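Local coordinates for 3-deoxy-manno-octulosonate cytidylyltransferase (Escherichia coli, PDB 1H7E), which catalyses the transfer of a cytidylyl group from CTP to 3-deoxy-D-manno-octulosonate, giving CMP-activated sugar and diphosphate, probably for lipopolysaccharide synthesis, at residues I5-R10 and Q31-R36; S75-L80 and S199-R204; E82-V87 and D181-Y186; K141-V144 and A150-F153; P190-E195 and L205-I210. All blocks are in the same frame, centred on the assembly; numbering follows the deposited sequence.

Contact 1. Residues I5-R10 and Q31-R36; sequences IVIPAR and QHVYER
I7 holds CG1 anti to its carbonyl carbon (chi1 -57°), and the chain runs on extended to CD1 (chi2 163°), which touches V33 on the helix. V33 answers with CG1, which stands anti to the backbone N (chi1 178°). The two methyls meet, I7 CD1 lying 3.8 Å from V33 CG1. The other branch of the isoleucine joins in, with I7 CG2 4.0 Å from V33 CG1. One valine methyl thus touches both branches of I7, and the two side chains run antiparallel, side by side. I7 CD1 also reaches the helix backbone, 4.0 Å from Y34 CA. It comes obliquely to the Y34 ring, 4.4 Å from CD2 of Y34.

This is helix-on-sheet packing. Strand 3-8 and the parallel strand 45-50 are joined through helix 29-38, which makes a beta-alpha-beta crossover of the GT-A-type fold. I30 of the same helix adds to the cover over I7. The Y34 ring goes on to touch V46 and V48, meets F62 edge-to-face, and hydrogen-bonds through OH to K65 N.

No hydrogen bond joins the two segments. The backbone of I7 pairs with W47 of the neighbouring strand instead. All three touching residues are buried, so apolar fit alone holds strand and helix together at this point, with no directional bond between them.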
# COMPACT_ATOMS: atom_id res chain seq x y z
N ILE A 5 -14.96 12.97 -21.14
CA ILE A 5 -13.51 12.81 -21.14
C ILE A 5 -12.89 14.19 -21.17
O ILE A 5 -13.29 15.03 -21.97
CB ILE A 5 -13.01 12.01 -22.35
CG1 ILE A 5 -13.40 10.55 -22.20
CG2 ILE A 5 -11.51 12.20 -22.53
CD1 ILE A 5 -13.11 9.72 -23.43
N VAL A 6 -11.95 14.43 -20.26
CA VAL A 6 -11.25 15.71 -20.20
C VAL A 6 -9.78 15.44 -20.47
O VAL A 6 -9.17 14.55 -19.86
CB VAL A 6 -11.41 16.41 -18.82
CG1 VAL A 6 -10.60 17.70 -18.79
CG2 VAL A 6 -12.86 16.71 -18.54
N ILE A 7 -9.21 16.17 -21.42
CA ILE A 7 -7.82 16.01 -21.79
C ILE A 7 -7.04 17.27 -21.42
O ILE A 7 -7.22 18.31 -22.05
CB ILE A 7 -7.67 15.79 -23.32
CG1 ILE A 7 -8.48 14.58 -23.78
CG2 ILE A 7 -6.18 15.63 -23.70
CD1 ILE A 7 -8.70 14.56 -25.28
N PRO A 8 -6.23 17.22 -20.34
CA PRO A 8 -5.43 18.37 -19.91
C PRO A 8 -4.34 18.56 -20.96
O PRO A 8 -3.64 17.60 -21.30
CB PRO A 8 -4.80 17.88 -18.60
CG PRO A 8 -5.74 16.86 -18.11
CD PRO A 8 -6.12 16.12 -19.37
N ALA A 9 -4.19 19.77 -21.48
CA ALA A 9 -3.19 20.00 -22.51
C ALA A 9 -2.50 21.33 -22.34
O ALA A 9 -2.91 22.33 -22.93
CB ALA A 9 -3.82 19.91 -23.90
N ARG A 10 -1.48 21.36 -21.49
CA ARG A 10 -0.72 22.59 -21.29
C ARG A 10 0.50 22.66 -22.23
O ARG A 10 1.23 21.67 -22.41
CB ARG A 10 -0.38 22.81 -19.81
CG ARG A 10 0.12 21.61 -19.03
CD ARG A 10 0.13 21.90 -17.52
NE ARG A 10 0.79 23.17 -17.20
CZ ARG A 10 0.43 23.98 -16.19
NH1 ARG A 10 -0.58 23.65 -15.39
NH2 ARG A 10 1.07 25.13 -16.00
N GLN A 31 -4.51 16.43 -31.37
CA GLN A 31 -5.59 15.96 -32.24
C GLN A 31 -5.73 14.43 -32.23
O GLN A 31 -6.85 13.90 -32.23
CB GLN A 31 -5.41 16.48 -33.67
CG GLN A 31 -6.57 16.05 -34.60
CD GLN A 31 -6.50 16.71 -35.97
OE1 GLN A 31 -5.83 17.72 -36.14
NE2 GLN A 31 -7.19 16.13 -36.94
N HIS A 32 -4.60 13.72 -32.19
CA HIS A 32 -4.61 12.25 -32.16
C HIS A 32 -5.31 11.75 -30.90
O HIS A 32 -6.09 10.79 -30.95
CB HIS A 32 -3.18 11.70 -32.18
CG HIS A 32 -2.51 11.82 -33.51
ND1 HIS A 32 -2.80 10.99 -34.57
CD2 HIS A 32 -1.57 12.69 -33.96
CE1 HIS A 32 -2.07 11.34 -35.62
NE2 HIS A 32 -1.32 12.37 -35.27
N VAL A 33 -5.02 12.41 -29.77
CA VAL A 33 -5.65 12.03 -28.51
C VAL A 33 -7.14 12.30 -28.57
O VAL A 33 -7.96 11.47 -28.15
CB VAL A 33 -5.02 12.78 -27.30
CG1 VAL A 33 -5.74 12.37 -26.00
CG2 VAL A 33 -3.53 12.45 -27.21
N TYR A 34 -7.49 13.47 -29.10
CA TYR A 34 -8.88 13.87 -29.24
C TYR A 34 -9.63 12.87 -30.12
O TYR A 34 -10.70 12.40 -29.75
CB TYR A 34 -8.99 15.29 -29.82
CG TYR A 34 -10.36 15.94 -29.61
CD1 TYR A 34 -11.43 15.67 -30.47
CD2 TYR A 34 -10.58 16.79 -28.53
CE1 TYR A 34 -12.70 16.22 -30.24
CE2 TYR A 34 -11.84 17.34 -28.29
CZ TYR A 34 -12.89 17.05 -29.14
OH TYR A 34 -14.13 17.57 -28.87
N GLU A 35 -9.04 12.54 -31.27
CA GLU A 35 -9.66 11.59 -32.19
C GLU A 35 -9.86 10.21 -31.58
O GLU A 35 -10.90 9.59 -31.79
CB GLU A 35 -8.86 11.50 -33.49
CG GLU A 35 -8.82 12.81 -34.27
CD GLU A 35 -8.18 12.67 -35.64
OE1 GLU A 35 -7.92 11.52 -36.07
OE2 GLU A 35 -7.95 13.70 -36.30
N ARG A 36 -8.89 9.73 -30.79
CA ARG A 36 -9.07 8.42 -30.14
C ARG A 36 -10.13 8.49 -29.04
O ARG A 36 -10.92 7.57 -28.88
CB ARG A 36 -7.75 7.89 -29.59
CG ARG A 36 -6.96 7.19 -30.67
CD ARG A 36 -5.51 7.44 -30.53
NE ARG A 36 -4.79 6.96 -31.70
CZ ARG A 36 -4.28 5.74 -31.83
NH1 ARG A 36 -4.40 4.83 -30.86
NH2 ARG A 36 -3.61 5.43 -32.94

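Contact 2. Residues S75-L80 and S199-R204; sequences SGTDRL and SLEQLR
E201 points its carboxylate at S75 and T77, at the start of helix 76-86, where S75 and D78 form a capping box. E201 is the second residue of a type I beta turn, L200 to L203. Its CG is anti to the backbone N (chi1 -152°) and the rest of the chain is extended, which carries the acid across to the helix end.

The carboxylate meets S75 and T77 with both oxygens. E201 OE2 lies 2.7 Å from S75 OG, an approach that is doubtfully close. S75 OG is also 2.6 Å from D78 OD2, with its proton not settled. In the box D78 N gives a weak bond to S75 OG at 3.4 Å, and S75 N a weak one to D78 OD2. The T77 side chain crosses that of E201 obliquely. T77 OG1 makes a weak bond to E201 OE1 at 3.4 Å, with its proton not settled. T77 CB lies 3.3 Å from E201 OE2.

The firm partner of the acid lies outside the two segments: Y186 OH hydrogen-bonds to E201 OE2. D78 OD2 and E201 OE2 are 5.0 Å apart, like charges whose repulsion the nearby R204 guanidinium probably offsets. A leucine in place of E201 would probably leave Y186 OH without its acceptor and put an apolar end against the two hydroxyls of S75 and T77.

R204, on helix 203-207 just after the turn, salt-bridges E195 through NH2. E201 OE2 stands 4.2 Å above one face of the R204 guanidinium plane, displaced toward its rim.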
# COMPACT_ATOMS: atom_id res chain seq x y z
N SER A 75 -1.73 21.21 -9.37
CA SER A 75 -1.92 19.84 -9.82
C SER A 75 -2.92 19.64 -10.94
O SER A 75 -3.91 20.37 -11.06
CB SER A 75 -2.29 18.98 -8.63
OG SER A 75 -3.52 19.39 -8.05
N GLY A 76 -2.68 18.62 -11.76
CA GLY A 76 -3.58 18.32 -12.86
C GLY A 76 -4.98 17.94 -12.40
O GLY A 76 -5.92 17.94 -13.20
N THR A 77 -5.12 17.57 -11.12
CA THR A 77 -6.42 17.20 -10.57
C THR A 77 -7.16 18.47 -10.20
O THR A 77 -8.38 18.51 -10.31
CB THR A 77 -6.30 16.24 -9.36
OG1 THR A 77 -5.65 15.05 -9.79
CG2 THR A 77 -7.67 15.83 -8.84
N ASP A 78 -6.42 19.50 -9.79
CA ASP A 78 -7.03 20.79 -9.47
C ASP A 78 -7.64 21.37 -10.75
O ASP A 78 -8.69 22.01 -10.70
CB ASP A 78 -6.02 21.80 -8.92
CG ASP A 78 -5.59 21.50 -7.49
OD1 ASP A 78 -6.43 21.10 -6.65
OD2 ASP A 78 -4.40 21.71 -7.21
N ARG A 79 -6.96 21.18 -11.88
CA ARG A 79 -7.45 21.67 -13.17
C ARG A 79 -8.78 20.99 -13.53
O ARG A 79 -9.68 21.64 -14.06
CB ARG A 79 -6.41 21.44 -14.25
CG ARG A 79 -6.88 21.74 -15.67
CD ARG A 79 -5.72 21.71 -16.69
NE ARG A 79 -5.08 23.03 -16.84
CZ ARG A 79 -4.09 23.49 -16.08
NH1 ARG A 79 -3.57 22.75 -15.11
NH2 ARG A 79 -3.67 24.74 -16.23
N LEU A 80 -8.90 19.70 -13.22
CA LEU A 80 -10.13 18.95 -13.48
C LEU A 80 -11.28 19.43 -12.57
O LEU A 80 -12.44 19.37 -12.96
CB LEU A 80 -9.89 17.43 -13.30
CG LEU A 80 -11.00 16.42 -13.64
CD1 LEU A 80 -11.35 16.49 -15.10
CD2 LEU A 80 -10.52 15.03 -13.31
N SER A 199 6.08 12.36 -4.44
CA SER A 199 5.66 13.28 -5.50
C SER A 199 4.67 12.51 -6.40
O SER A 199 4.86 12.37 -7.60
CB SER A 199 6.89 13.78 -6.29
OG SER A 199 6.58 14.96 -7.01
N LEU A 200 3.63 11.95 -5.76
CA LEU A 200 2.57 11.18 -6.45
C LEU A 200 1.25 11.70 -5.91
O LEU A 200 0.84 11.41 -4.78
CB LEU A 200 2.68 9.66 -6.17
CG LEU A 200 3.87 8.91 -6.79
CD1 LEU A 200 3.92 7.45 -6.27
CD2 LEU A 200 3.79 8.99 -8.31
N GLU A 201 0.57 12.48 -6.75
CA GLU A 201 -0.68 13.09 -6.34
C GLU A 201 -1.78 12.14 -5.93
O GLU A 201 -2.56 12.46 -5.02
CB GLU A 201 -1.20 14.01 -7.45
CG GLU A 201 -2.04 15.14 -6.87
CD GLU A 201 -2.77 15.98 -7.92
OE1 GLU A 201 -2.44 15.89 -9.13
OE2 GLU A 201 -3.67 16.75 -7.51
N GLN A 202 -1.83 10.96 -6.54
CA GLN A 202 -2.87 9.99 -6.20
C GLN A 202 -2.83 9.53 -4.73
O GLN A 202 -3.83 9.06 -4.19
CB GLN A 202 -2.86 8.80 -7.16
CG GLN A 202 -1.59 7.92 -7.15
CD GLN A 202 -0.52 8.41 -8.10
OE1 GLN A 202 -0.22 9.59 -8.15
NE2 GLN A 202 0.06 7.49 -8.86
N LEU A 203 -1.69 9.68 -4.06
CA LEU A 203 -1.58 9.28 -2.67
C LEU A 203 -2.38 10.22 -1.79
O LEU A 203 -2.68 9.86 -0.66
CB LEU A 203 -0.11 9.20 -2.22
CG LEU A 203 0.70 8.08 -2.91
CD1 LEU A 203 2.17 8.09 -2.45
CD2 LEU A 203 0.03 6.73 -2.62
N ARG A 204 -2.75 11.40 -2.30
CA ARG A 204 -3.56 12.31 -1.49
C ARG A 204 -4.92 11.66 -1.23
O ARG A 204 -5.49 11.76 -0.13
CB ARG A 204 -3.80 13.66 -2.17
CG ARG A 204 -4.52 14.65 -1.25
CD ARG A 204 -4.64 16.04 -1.85
NE ARG A 204 -3.36 16.49 -2.40
CZ ARG A 204 -3.20 17.61 -3.09
NH1 ARG A 204 -4.24 18.41 -3.31
NH2 ARG A 204 -2.03 17.89 -3.65

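Contact 3. Residues E82-V87 and D181-Y186; sequences EVMHKV and DVLQNY
M84 fills the tight part of this contact, against L183 and Q184 of the facing helix. Its CG is anti to the backbone N (chi1 176°). The chain then bends at chi2 (-89°) and again at chi3 (-58°), so the thioether curls along the second helix. M84 CE packs 4.1 Å from L183 CB. The same methyl reaches the helix backbone, 3.8 Å from L183 O. M84 SD lies 3.9 Å from Q184 CG, where the side chains cross at about a right angle. The back of the methyl is covered by its own neighbour in sequence: M84 CE sits 3.8 Å above the H85 ring plane, over the ring centre. The methionine end is therefore held between the imidazole and the opposite helix.

The other side is loose and wet. H85 and Q184 are exposed, and no direct hydrogen bond links the segments. A water bridges them instead. It lies 3.1 Å from H85 NE2, and it donates to Q184 O at 3.3 Å.

Helix 76-86 and helix 180-185 lie next to each other on the mixed sheet. M84 and L183 both touch Y92 of strand 91-94 beneath them, and L183 also packs on L80. M84 O accepts from R180 NH1, a second tie between the two helices. Y186 follows and leans on T77, D78 and V81 of the first helix and on R204 and L205 of helix 203-207.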
# COMPACT_ATOMS: atom_id res chain seq x y z
N GLU A 82 -11.78 22.52 -11.57
CA GLU A 82 -12.29 23.73 -12.18
C GLU A 82 -13.21 23.38 -13.36
O GLU A 82 -14.26 24.00 -13.53
CB GLU A 82 -11.17 24.64 -12.67
CG GLU A 82 -11.71 25.93 -13.26
CD GLU A 82 -10.67 26.80 -13.93
OE1 GLU A 82 -9.46 26.44 -13.91
OE2 GLU A 82 -11.04 27.85 -14.50
N VAL A 83 -12.82 22.40 -14.18
CA VAL A 83 -13.64 21.99 -15.31
C VAL A 83 -14.97 21.42 -14.83
O VAL A 83 -16.02 21.66 -15.43
CB VAL A 83 -12.92 20.93 -16.20
CG1 VAL A 83 -13.89 20.37 -17.26
CG2 VAL A 83 -11.71 21.55 -16.88
N MET A 84 -14.91 20.65 -13.75
CA MET A 84 -16.09 20.00 -13.18
C MET A 84 -17.24 20.96 -12.84
O MET A 84 -18.40 20.63 -13.02
CB MET A 84 -15.69 19.18 -11.94
CG MET A 84 -16.83 18.51 -11.17
SD MET A 84 -17.55 19.57 -9.89
CE MET A 84 -16.08 19.94 -8.85
N HIS A 85 -16.90 22.13 -12.31
CA HIS A 85 -17.93 23.13 -11.97
C HIS A 85 -18.71 23.65 -13.17
O HIS A 85 -19.89 23.99 -13.05
CB HIS A 85 -17.31 24.30 -11.24
CG HIS A 85 -16.93 23.99 -9.84
ND1 HIS A 85 -17.85 23.57 -8.90
CD2 HIS A 85 -15.74 24.05 -9.21
CE1 HIS A 85 -17.23 23.39 -7.75
NE2 HIS A 85 -15.95 23.67 -7.90
N LYS A 86 -18.03 23.70 -14.32
CA LYS A 86 -18.59 24.18 -15.57
C LYS A 86 -19.16 23.12 -16.50
O LYS A 86 -20.11 23.41 -17.21
CB LYS A 86 -17.56 25.01 -16.33
CG LYS A 86 -17.28 26.31 -15.63
CD LYS A 86 -16.29 27.16 -16.37
CE LYS A 86 -16.18 28.51 -15.69
NZ LYS A 86 -15.26 29.38 -16.45
N VAL A 87 -18.57 21.93 -16.52
CA VAL A 87 -19.06 20.84 -17.38
C VAL A 87 -19.70 19.78 -16.51
O VAL A 87 -19.01 19.09 -15.75
CB VAL A 87 -17.91 20.21 -18.19
CG1 VAL A 87 -18.40 19.00 -18.97
CG2 VAL A 87 -17.28 21.23 -19.11
N ASP A 181 -18.77 13.46 -7.05
CA ASP A 181 -18.64 13.82 -5.64
C ASP A 181 -17.21 13.82 -5.11
O ASP A 181 -16.91 14.55 -4.16
CB ASP A 181 -19.56 12.98 -4.75
CG ASP A 181 -19.32 11.49 -4.89
OD1 ASP A 181 -20.23 10.77 -5.36
OD2 ASP A 181 -18.23 11.01 -4.51
N VAL A 182 -16.30 13.06 -5.74
CA VAL A 182 -14.90 13.05 -5.30
C VAL A 182 -14.25 14.38 -5.65
O VAL A 182 -13.54 14.97 -4.83
CB VAL A 182 -14.10 11.90 -5.96
CG1 VAL A 182 -12.62 12.00 -5.58
CG2 VAL A 182 -14.66 10.56 -5.51
N LEU A 183 -14.54 14.88 -6.85
CA LEU A 183 -13.99 16.14 -7.31
C LEU A 183 -14.57 17.33 -6.55
O LEU A 183 -13.85 18.31 -6.31
CB LEU A 183 -14.20 16.28 -8.82
CG LEU A 183 -13.45 15.24 -9.67
CD1 LEU A 183 -13.86 15.38 -11.10
CD2 LEU A 183 -11.93 15.43 -9.54
N GLN A 184 -15.83 17.24 -6.12
CA GLN A 184 -16.47 18.33 -5.35
C GLN A 184 -15.86 18.50 -3.97
O GLN A 184 -15.83 19.61 -3.42
CB GLN A 184 -17.97 18.07 -5.17
CG GLN A 184 -18.75 18.18 -6.46
CD GLN A 184 -20.22 17.89 -6.28
OE1 GLN A 184 -20.61 16.80 -5.86
NE2 GLN A 184 -21.05 18.86 -6.64
N ASN A 185 -15.38 17.40 -3.41
CA ASN A 185 -14.76 17.40 -2.09
C ASN A 185 -13.23 17.39 -2.12
O ASN A 185 -12.59 17.45 -1.07
CB ASN A 185 -15.24 16.19 -1.28
CG ASN A 185 -16.73 16.20 -1.04
OD1 ASN A 185 -17.31 17.23 -0.70
ND2 ASN A 185 -17.37 15.04 -1.23
N TYR A 186 -12.65 17.42 -3.32
CA TYR A 186 -11.21 17.33 -3.47
C TYR A 186 -10.35 18.41 -2.88
O TYR A 186 -9.33 18.11 -2.27
CB TYR A 186 -10.81 17.13 -4.93
CG TYR A 186 -9.34 16.80 -5.11
CD1 TYR A 186 -8.85 15.49 -4.91
CD2 TYR A 186 -8.42 17.79 -5.46
CE1 TYR A 186 -7.48 15.19 -5.06
CE2 TYR A 186 -7.06 17.50 -5.62
CZ TYR A 186 -6.60 16.21 -5.42
OH TYR A 186 -5.27 15.96 -5.60
O HOH W 1 -15.32 22.34 -5.17

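Contact 4. Residues K141-V144 and A150-F153; sequences KVVV and ALYF
A beta hairpin, strand 141-144 with strand 150-154, carries this contact, and a beta bulge breaks its register. V142 and F153 form an antiparallel non-hydrogen-bonded pair. V143 and Y152 are the hydrogen-bonded pair next to it, where V143 N donates to Y152 O at 3.3 Å. The return bond comes from a shifted position. L151 N donates to V143 O at 2.8 Å, nearly straight (173°) and in the carbonyl plane. V144 then pairs with A150, one residue out of step, and the chain turns a corner at L151.

V142 and F153 lie side by side. V142 CG2 is anti to the backbone N, over one face of the F153 ring, and makes a CH-pi contact 4.0 Å from the ring centroid. V142 CG2 also touches A150 CB at 3.8 Å. H172 meets the same ring edge-to-face. V143 CG1 meets L151 CD1 at 4.0 Å.

Two backbone bonds hold the strands through the bulge, and the side chains serve two apolar surfaces. F153, beside V142, packs on strand 212-216 and M206 of its own chain. V143, L151 and Y152 instead meet P194, Y152 and P159 of the second subunit, so they join the dimer by apolar contact.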
# COMPACT_ATOMS: atom_id res chain seq x y z
N LYS A 141 4.86 1.92 -9.53
CA LYS A 141 4.37 0.57 -9.30
C LYS A 141 3.13 0.64 -8.41
O LYS A 141 2.95 1.59 -7.63
CB LYS A 141 5.45 -0.30 -8.61
CG LYS A 141 6.53 -0.88 -9.54
CD LYS A 141 7.46 0.16 -10.16
CE LYS A 141 8.23 0.99 -9.13
NZ LYS A 141 9.35 1.77 -9.76
N VAL A 142 2.26 -0.35 -8.56
CA VAL A 142 1.09 -0.45 -7.73
C VAL A 142 0.95 -1.92 -7.30
O VAL A 142 1.32 -2.83 -8.03
CB VAL A 142 -0.20 0.06 -8.47
CG1 VAL A 142 -0.44 -0.72 -9.77
CG2 VAL A 142 -1.42 -0.04 -7.54
N VAL A 143 0.46 -2.13 -6.08
CA VAL A 143 0.18 -3.45 -5.55
C VAL A 143 -1.31 -3.42 -5.23
O VAL A 143 -1.78 -2.45 -4.63
CB VAL A 143 0.99 -3.74 -4.26
CG1 VAL A 143 0.51 -5.06 -3.64
CG2 VAL A 143 2.46 -3.84 -4.61
N VAL A 144 -2.04 -4.48 -5.58
CA VAL A 144 -3.49 -4.55 -5.38
C VAL A 144 -3.94 -5.74 -4.57
O VAL A 144 -3.21 -6.71 -4.44
CB VAL A 144 -4.25 -4.57 -6.76
CG1 VAL A 144 -3.83 -3.38 -7.65
CG2 VAL A 144 -3.98 -5.88 -7.49
N ALA A 150 -6.26 -0.75 -5.04
CA ALA A 150 -4.86 -0.46 -4.80
C ALA A 150 -4.56 -0.40 -3.30
O ALA A 150 -5.36 0.11 -2.50
CB ALA A 150 -4.46 0.86 -5.46
N LEU A 151 -3.43 -1.00 -2.92
CA LEU A 151 -2.97 -0.96 -1.52
C LEU A 151 -2.03 0.26 -1.39
O LEU A 151 -2.10 1.02 -0.44
CB LEU A 151 -2.21 -2.25 -1.14
CG LEU A 151 -3.06 -3.52 -1.11
CD1 LEU A 151 -2.17 -4.70 -0.67
CD2 LEU A 151 -4.23 -3.35 -0.16
N TYR A 152 -1.17 0.44 -2.38
CA TYR A 152 -0.21 1.55 -2.37
C TYR A 152 0.39 1.72 -3.77
O TYR A 152 0.36 0.78 -4.57
CB TYR A 152 0.90 1.28 -1.32
CG TYR A 152 1.87 2.43 -1.04
CD1 TYR A 152 1.41 3.65 -0.55
CD2 TYR A 152 3.24 2.30 -1.30
CE1 TYR A 152 2.28 4.71 -0.33
CE2 TYR A 152 4.12 3.37 -1.08
CZ TYR A 152 3.62 4.57 -0.59
OH TYR A 152 4.45 5.64 -0.39
N PHE A 153 0.88 2.93 -4.06
CA PHE A 153 1.54 3.27 -5.33
C PHE A 153 2.92 3.78 -4.88
O PHE A 153 3.00 4.56 -3.93
CB PHE A 153 0.87 4.47 -6.04
CG PHE A 153 -0.50 4.18 -6.58
CD1 PHE A 153 -1.63 4.30 -5.76
CD2 PHE A 153 -0.67 3.82 -7.91
CE1 PHE A 153 -2.93 4.05 -6.25
CE2 PHE A 153 -1.95 3.56 -8.43
CZ PHE A 153 -3.08 3.68 -7.59

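Contact 5. Residues P190-E195 and L205-I210; sequences PESMPE and LMNAGI
N207 meets S192 from the last turn of helix 203-207. L205 and M206 come first, and their carbonyls later close the helix. N207 follows and holds CG anti to its backbone N (chi1 -173°), which sets the amide flat against S192 CB. S192 CB is 3.4 Å from N207 CG, over the middle of the amide. N207 ND2 donates to a water at 3.0 Å, and that water donates to P190 O at 2.7 Å. N207 O makes a weak bond to T146 of the second subunit. At G209 the chain leaves the helix with positive phi in a Schellman motif: G209 N bonds to M206 O, and I210 N bonds back to L205 O.

S192 itself starts the next element. It forms a capping box with E195 at the head of helix 193-198. E195 N donates to S192 OG at 3.2 Å, and S192 N gives a weak bond to E195 OE1. A glycine here would probably leave E195 N without its side-chain acceptor and open a gap against the N207 amide.

The serine hydroxyl is thus used within its own capping box. The two segments therefore meet through its CB and one shared water, with no direct hydrogen bond between them.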
# COMPACT_ATOMS: atom_id res chain seq x y z
N PRO A 190 -6.16 17.46 2.65
CA PRO A 190 -4.81 18.02 2.83
C PRO A 190 -3.78 17.15 2.10
O PRO A 190 -4.06 15.99 1.78
CB PRO A 190 -4.63 17.94 4.36
CG PRO A 190 -5.42 16.66 4.73
CD PRO A 190 -6.65 16.75 3.85
N GLU A 191 -2.64 17.74 1.75
CA GLU A 191 -1.54 16.99 1.13
C GLU A 191 -1.05 16.00 2.21
O GLU A 191 -1.10 16.28 3.40
CB GLU A 191 -0.40 17.94 0.76
CG GLU A 191 -0.75 18.94 -0.31
CD GLU A 191 0.45 19.77 -0.73
OE1 GLU A 191 1.54 19.19 -0.93
OE2 GLU A 191 0.29 21.00 -0.85
N SER A 192 -0.62 14.81 1.80
CA SER A 192 -0.15 13.82 2.76
C SER A 192 1.36 13.71 2.69
O SER A 192 1.98 14.12 1.70
CB SER A 192 -0.78 12.46 2.47
OG SER A 192 -0.28 11.88 1.27
N MET A 193 1.95 13.15 3.74
CA MET A 193 3.39 12.96 3.78
C MET A 193 3.85 12.01 2.63
O MET A 193 4.79 12.32 1.92
CB MET A 193 3.82 12.48 5.18
CG MET A 193 5.33 12.20 5.34
SD MET A 193 5.81 10.60 4.67
CE MET A 193 5.06 9.60 5.87
N PRO A 194 3.18 10.85 2.44
CA PRO A 194 3.65 9.99 1.34
C PRO A 194 3.54 10.68 -0.04
O PRO A 194 4.42 10.53 -0.89
CB PRO A 194 2.76 8.74 1.47
CG PRO A 194 2.54 8.66 2.95
CD PRO A 194 2.23 10.13 3.30
N GLU A 195 2.49 11.47 -0.24
CA GLU A 195 2.34 12.21 -1.49
C GLU A 195 3.54 13.15 -1.71
O GLU A 195 4.09 13.21 -2.80
CB GLU A 195 1.06 13.08 -1.45
CG GLU A 195 0.98 14.05 -2.65
CD GLU A 195 -0.12 15.08 -2.54
OE1 GLU A 195 -0.89 15.08 -1.55
OE2 GLU A 195 -0.19 15.90 -3.48
N LEU A 205 -5.43 10.96 -2.24
CA LEU A 205 -6.73 10.28 -2.13
C LEU A 205 -6.67 9.12 -1.12
O LEU A 205 -7.58 8.94 -0.30
CB LEU A 205 -7.15 9.74 -3.50
CG LEU A 205 -7.43 10.81 -4.56
CD1 LEU A 205 -7.58 10.13 -5.92
CD2 LEU A 205 -8.68 11.60 -4.21
N MET A 206 -5.59 8.34 -1.21
CA MET A 206 -5.41 7.20 -0.32
C MET A 206 -5.27 7.63 1.13
O MET A 206 -5.75 6.94 2.03
CB MET A 206 -4.22 6.37 -0.79
CG MET A 206 -4.45 5.84 -2.18
SD MET A 206 -3.23 4.62 -2.56
CE MET A 206 -4.05 3.18 -1.83
N ASN A 207 -4.66 8.79 1.35
CA ASN A 207 -4.50 9.31 2.71
C ASN A 207 -5.85 9.51 3.38
O ASN A 207 -6.01 9.29 4.59
CB ASN A 207 -3.76 10.65 2.68
CG ASN A 207 -3.43 11.15 4.08
OD1 ASN A 207 -2.83 10.43 4.88
ND2 ASN A 207 -3.87 12.37 4.40
N ALA A 208 -6.82 9.95 2.58
CA ALA A 208 -8.17 10.24 3.05
C ALA A 208 -9.09 9.01 3.05
O ALA A 208 -10.28 9.13 3.32
CB ALA A 208 -8.78 11.36 2.21
N GLY A 209 -8.55 7.85 2.71
CA GLY A 209 -9.36 6.64 2.71
C GLY A 209 -10.27 6.46 1.50
O GLY A 209 -11.24 5.70 1.56
N ILE A 210 -9.97 7.16 0.41
CA ILE A 210 -10.77 7.05 -0.80
C ILE A 210 -10.20 5.88 -1.62
O ILE A 210 -9.02 5.88 -1.98
CB ILE A 210 -10.74 8.35 -1.60
CG1 ILE A 210 -11.45 9.45 -0.82
CG2 ILE A 210 -11.37 8.14 -2.99
CD1 ILE A 210 -11.07 10.85 -1.26
O HOH W 2 -5.34 13.69 2.12

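In the fold
All five contacts fall within the one GT-A-type cytidylyltransferase domain. Contact 1 comes first along the chain and closes before the others open. Contact 2 then spans a long loop that contains contacts 3 and 4, while contact 5 crosses it. Contacts 2 and 3 share helix 76-86, with centres about 13 Å apart. Contacts 2 and 5 share helix 203-207, with centres about 10 Å apart. L80 and V83 of helix 76-86 touch V6 of contact 1. Contacts 1 and 5 have centres about 28 Å apart. Contacts 1 and 3 thus involve helices packed on the main sheet, contact 2 links helix 76-86 to helix 203-207, and contacts 4 and 5 lie at the dimer interface.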